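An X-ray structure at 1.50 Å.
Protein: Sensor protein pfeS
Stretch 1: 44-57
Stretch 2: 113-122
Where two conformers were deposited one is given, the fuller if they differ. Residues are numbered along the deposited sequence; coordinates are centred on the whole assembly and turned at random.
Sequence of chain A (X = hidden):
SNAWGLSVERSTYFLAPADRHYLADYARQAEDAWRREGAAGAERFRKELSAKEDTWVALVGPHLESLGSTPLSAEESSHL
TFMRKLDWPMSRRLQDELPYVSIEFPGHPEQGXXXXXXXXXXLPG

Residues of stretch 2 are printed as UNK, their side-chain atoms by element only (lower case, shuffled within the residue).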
# COMPACT_ATOMS: atom_id res chain seq x y z
N ARG A 44 -4.63 12.43 -18.45
CA ARG A 44 -5.34 11.95 -19.63
C ARG A 44 -5.24 10.44 -19.77
O ARG A 44 -6.23 9.77 -20.09
CB ARG A 44 -4.84 12.64 -20.90
CG ARG A 44 -5.62 12.24 -22.15
CD ARG A 44 -5.26 13.13 -23.33
NE ARG A 44 -3.82 13.21 -23.52
CZ ARG A 44 -3.11 12.32 -24.20
NH1 ARG A 44 -1.80 12.49 -24.33
NH2 ARG A 44 -3.70 11.27 -24.76
N PHE A 45 -4.05 9.89 -19.52
CA PHE A 45 -3.87 8.45 -19.63
C PHE A 45 -4.76 7.70 -18.64
O PHE A 45 -5.40 6.71 -18.98
CB PHE A 45 -2.40 8.04 -19.44
CG PHE A 45 -2.18 6.57 -19.58
CD1 PHE A 45 -1.95 6.01 -20.83
CD2 PHE A 45 -2.26 5.74 -18.48
CE1 PHE A 45 -1.77 4.64 -20.96
CE2 PHE A 45 -2.09 4.37 -18.61
CZ PHE A 45 -1.84 3.82 -19.85
N ARG A 46 -4.77 8.18 -17.40
CA ARG A 46 -5.60 7.58 -16.37
C ARG A 46 -7.07 7.52 -16.79
O ARG A 46 -7.74 6.49 -16.67
CB ARG A 46 -5.45 8.40 -15.09
CG ARG A 46 -6.35 7.96 -14.00
CD ARG A 46 -6.26 8.88 -12.81
NE ARG A 46 -6.92 8.22 -11.71
CZ ARG A 46 -7.21 8.76 -10.54
NH1 ARG A 46 -6.90 10.02 -10.27
NH2 ARG A 46 -7.82 8.01 -9.64
N LYS A 47 -7.58 8.64 -17.30
CA LYS A 47 -8.97 8.71 -17.75
C LYS A 47 -9.24 7.75 -18.91
O LYS A 47 -10.26 7.05 -18.93
CB LYS A 47 -9.31 10.14 -18.15
CG LYS A 47 -9.42 11.13 -16.99
CD LYS A 47 -9.74 12.51 -17.53
CE LYS A 47 -9.71 13.57 -16.44
NZ LYS A 47 -9.65 14.93 -17.06
N GLU A 48 -8.34 7.73 -19.89
CA GLU A 48 -8.52 6.89 -21.07
C GLU A 48 -8.50 5.40 -20.70
O GLU A 48 -9.33 4.62 -21.18
CB GLU A 48 -7.43 7.18 -22.11
CG GLU A 48 -7.53 8.55 -22.76
CD GLU A 48 -6.31 8.88 -23.62
OE1 GLU A 48 -5.34 8.09 -23.60
OE2 GLU A 48 -6.32 9.92 -24.31
N LEU A 49 -7.55 5.01 -19.86
CA LEU A 49 -7.44 3.60 -19.50
C LEU A 49 -8.62 3.16 -18.64
O LEU A 49 -9.15 2.07 -18.81
CB LEU A 49 -6.12 3.31 -18.79
CG LEU A 49 -5.88 1.84 -18.44
CD1 LEU A 49 -5.96 0.97 -19.70
CD2 LEU A 49 -4.53 1.66 -17.74
N SER A 50 -9.02 4.02 -17.71
CA SER A 50 -10.16 3.74 -16.87
C SER A 50 -11.42 3.50 -17.71
O SER A 50 -12.20 2.58 -17.44
CB SER A 50 -10.39 4.88 -15.88
OG SER A 50 -11.48 4.57 -15.04
N ALA A 51 -11.62 4.34 -18.71
CA ALA A 51 -12.80 4.21 -19.57
C ALA A 51 -12.70 2.94 -20.42
O ALA A 51 -13.68 2.21 -20.59
CB ALA A 51 -12.95 5.43 -20.46
N LYS A 52 -11.52 2.69 -20.97
CA LYS A 52 -11.34 1.54 -21.84
C LYS A 52 -11.61 0.23 -21.11
O LYS A 52 -12.31 -0.64 -21.62
CB LYS A 52 -9.93 1.51 -22.42
CG LYS A 52 -9.70 0.35 -23.37
CD LYS A 52 -8.26 0.26 -23.85
CE LYS A 52 -8.08 -0.93 -24.77
NZ LYS A 52 -6.66 -1.09 -25.12
N GLU A 53 -11.05 0.10 -19.91
CA GLU A 53 -11.11 -1.16 -19.17
C GLU A 53 -12.23 -1.17 -18.14
O GLU A 53 -12.39 -2.15 -17.40
CB GLU A 53 -9.77 -1.44 -18.49
CG GLU A 53 -8.66 -1.80 -19.46
CD GLU A 53 -8.81 -3.18 -20.06
OE1 GLU A 53 -9.72 -3.94 -19.63
OE2 GLU A 53 -8.01 -3.52 -20.96
N ASP A 54 -12.99 -0.08 -18.08
CA ASP A 54 -14.13 0.04 -17.17
C ASP A 54 -13.71 -0.35 -15.75
O ASP A 54 -14.33 -1.19 -15.11
CB ASP A 54 -15.29 -0.84 -17.64
CG ASP A 54 -16.58 -0.57 -16.87
OD1 ASP A 54 -16.72 0.54 -16.32
OD2 ASP A 54 -17.44 -1.47 -16.83
N THR A 55 -12.64 0.28 -15.27
CA THR A 55 -12.09 -0.07 -13.98
C THR A 55 -11.30 1.10 -13.40
O THR A 55 -10.89 2.01 -14.14
CB THR A 55 -11.18 -1.32 -14.08
OG1 THR A 55 -10.95 -1.85 -12.77
CG2 THR A 55 -9.85 -0.98 -14.74
N TRP A 56 -11.09 1.08 -12.09
CA TRP A 56 -10.33 2.14 -11.44
C TRP A 56 -8.85 2.07 -11.83
O TRP A 56 -8.25 0.99 -11.86
CB TRP A 56 -10.48 2.07 -9.93
CG TRP A 56 -9.84 3.24 -9.23
CD1 TRP A 56 -10.36 4.49 -9.08
CD2 TRP A 56 -8.56 3.26 -8.59
NE1 TRP A 56 -9.49 5.29 -8.37
CE2 TRP A 56 -8.37 4.56 -8.07
CE3 TRP A 56 -7.55 2.31 -8.40
CZ2 TRP A 56 -7.22 4.92 -7.37
CZ3 TRP A 56 -6.42 2.67 -7.71
CH2 TRP A 56 -6.26 3.97 -7.20
N VAL A 57 -8.26 3.23 -12.10
CA VAL A 57 -6.86 3.33 -12.49
C VAL A 57 -6.24 4.51 -11.77
O VAL A 57 -6.91 5.53 -11.55
CB VAL A 57 -6.73 3.57 -14.02
CG1 VAL A 57 -5.29 3.90 -14.40
CG2 VAL A 57 -7.25 2.36 -14.79
N UNK A 113 4.39 4.21 -10.66
CA UNK A 113 3.78 2.94 -11.03
C UNK A 113 2.38 3.17 -11.55
O UNK A 113 1.75 4.20 -11.28
n UNK A 113 5.52 1.47 -5.05
c UNK A 113 3.73 2.01 -9.82
c UNK A 113 4.47 1.07 -5.76
c UNK A 113 2.80 1.55 -7.53
n UNK A 113 3.93 -0.12 -5.52
c UNK A 113 2.73 2.45 -8.76
n UNK A 113 3.96 1.87 -6.70
N UNK A 114 1.90 2.20 -12.32
CA UNK A 114 0.50 2.11 -12.70
C UNK A 114 -0.21 1.23 -11.68
O UNK A 114 0.30 0.16 -11.32
c UNK A 114 -1.89 2.42 -14.68
c UNK A 114 0.37 1.50 -14.10
c UNK A 114 -1.03 0.41 -15.88
c UNK A 114 -1.05 1.16 -14.55
N UNK A 115 -1.35 1.69 -11.19
CA UNK A 115 -2.23 0.85 -10.38
C UNK A 115 -3.54 0.68 -11.15
O UNK A 115 -4.14 1.65 -11.62
c UNK A 115 -1.20 1.64 -8.23
c UNK A 115 -2.50 1.46 -9.00
c UNK A 115 -3.48 0.58 -8.20
N UNK A 116 -3.97 -0.57 -11.31
CA UNK A 116 -5.22 -0.85 -11.99
C UNK A 116 -6.00 -1.88 -11.20
O UNK A 116 -5.45 -2.91 -10.83
c UNK A 116 -4.09 -2.54 -13.54
c UNK A 116 -4.98 -1.30 -13.46
c UNK A 116 -6.31 -1.54 -14.20
c UNK A 116 -6.14 -1.58 -15.71
N UNK A 117 -7.27 -1.60 -10.91
CA UNK A 117 -8.09 -2.63 -10.30
C UNK A 117 -8.35 -3.68 -11.38
O UNK A 117 -8.74 -3.35 -12.49
o UNK A 117 -11.85 -1.55 -8.40
c UNK A 117 -9.41 -2.09 -9.75
c UNK A 117 -11.27 -2.59 -8.08
c UNK A 117 -10.15 -3.15 -8.93
n UNK A 117 -11.58 -3.27 -6.98
N UNK A 118 -8.09 -4.94 -11.06
CA UNK A 118 -8.15 -5.99 -12.07
C UNK A 118 -9.51 -6.02 -12.76
O UNK A 118 -10.53 -6.11 -12.09
c UNK A 118 -7.66 -8.49 -12.43
c UNK A 118 -7.73 -9.83 -11.74
c UNK A 118 -6.31 -8.31 -13.12
c UNK A 118 -7.89 -7.36 -11.43
N UNK A 119 -9.53 -5.93 -14.10
CA UNK A 119 -10.81 -6.10 -14.80
C UNK A 119 -11.42 -7.46 -14.51
O UNK A 119 -10.71 -8.47 -14.47
c UNK A 119 -9.20 -5.14 -16.28
c UNK A 119 -10.42 -6.00 -16.28
c UNK A 119 -8.44 -5.54 -15.02
N UNK A 120 -12.73 -7.50 -14.31
CA UNK A 120 -13.40 -8.73 -13.89
C UNK A 120 -13.14 -9.92 -14.82
O UNK A 120 -13.04 -11.06 -14.37
c UNK A 120 -14.90 -8.49 -13.74
c UNK A 120 -17.17 -9.44 -13.20
o UNK A 120 -17.89 -10.17 -12.48
o UNK A 120 -17.62 -8.54 -13.92
c UNK A 120 -15.67 -9.67 -13.19
N UNK A 121 -13.02 -9.65 -16.11
CA UNK A 121 -12.86 -10.73 -17.08
C UNK A 121 -11.52 -11.45 -16.94
O UNK A 121 -11.35 -12.56 -17.47
c UNK A 121 -11.79 -9.48 -19.02
c UNK A 121 -11.96 -9.00 -20.45
n UNK A 121 -11.28 -6.37 -19.73
c UNK A 121 -13.02 -10.21 -18.52
c UNK A 121 -10.46 -7.05 -20.51
n UNK A 121 -9.33 -6.49 -20.93
n UNK A 121 -10.76 -8.29 -20.87
N UNK A 122 -10.57 -10.84 -16.24
CA UNK A 122 -9.21 -11.37 -16.15
C UNK A 122 -8.94 -12.15 -14.87
O UNK A 122 -7.82 -12.63 -14.66
c UNK A 122 -7.96 -10.39 -18.77
c UNK A 122 -6.89 -8.50 -17.51
c UNK A 122 -8.08 -9.46 -17.57
c UNK A 122 -8.17 -10.26 -16.27
O HOH W 1 -12.30 -3.99 -11.78
O HOH W 2 -13.11 -0.49 -10.59

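Position 113 opens the strand with seven side-chain atoms: three carbons in a row, a nitrogen, and a carbon carrying two more nitrogens. This guanidinium chain makes no contact with stretch 1. The residue is R113.

Position 114 has four side-chain carbons, forked at the second. Its CA-to-CB bond runs sideways, yet the tip comes nearer and reaches F45, L49 and V57. The fork at the second carbon identifies L114. Its CD1 lies 3.7 Å from V57 CG1, 4.1 Å from L49 CD2 and 4.4 Å from F45 CE2, the last at the edge of the phenyl ring, so one methyl links helix and strand.

Position 115 carries three carbons, one bearing the other two, and meets the indole of W56. This is V115, whose CG1 packs 3.6 Å from W56 CZ3 at the ring edge. Its backbone O also accepts a CA-H...O contact from V57 CA at 3.3 Å.

Position 116 again has four carbons, but the fork is at the first and one arm is two carbons long; they touch L49, T55 and V57. This branching defines I116. It faces V57 in an antiparallel, non-hydrogen-bonded pair, with both side chains on the same face of the sheet. I116 CG1 lies 3.6 Å from T55 CG2 and 4.1 Å from V57 CG2, while CD1 extends to L49 CD2 at 4.1 Å.

Position 117 has three carbons, the third bearing one oxygen and one nitrogen: a carboxamide beside T55 and W56, hence Q117. Its backbone N donates to W56 O at 2.9 Å and its O accepts from T55 OG1 at 2.7 Å. Water 2 joins the side chain to stretch 1, donating to Q117 OE1 (2.7 Å) and accepting from W56 N (3.0 Å).

At position 118, four carbons fork at the second, and the CA-to-CB bond points away from stretch 1. This is L118; its contribution comes through its backbone, since water 1 donates to both L118 O (2.8 Å) and T55 OG1 (2.7 Å).

Position 119 has three carbons closing a ring onto the backbone nitrogen, and the ring meets E53. It is P119, with CG 3.6 Å from E53 OE1.

Position 120 shows three carbons ending in two oxygens, a carboxylate without contact to stretch 1: E120.

Position 121 has three carbons, a nitrogen, then a carbon carrying two more nitrogens, and its end approaches the carboxylate of E53. In R121, NH1 and NH2 each donate to E53 OE1 at 2.9 Å, forming a salt bridge.

Position 122 has four carbons forked at the second. The CA-to-CB bond points toward stretch 1, but the side chain makes no contact with it. This is L122.

The contact thus combines an apolar layer with polar closure. L49 packs the helix against L114 and I116, and V57 adds its side chain to the same cluster. Beyond the helix, direct and water-mediated hydrogen bonds hold T55 and W56 alongside Q117, and the salt bridge ties E53 to the 3-10 segment.

Stretch 2, residues 113-122: RLVIQLPERL
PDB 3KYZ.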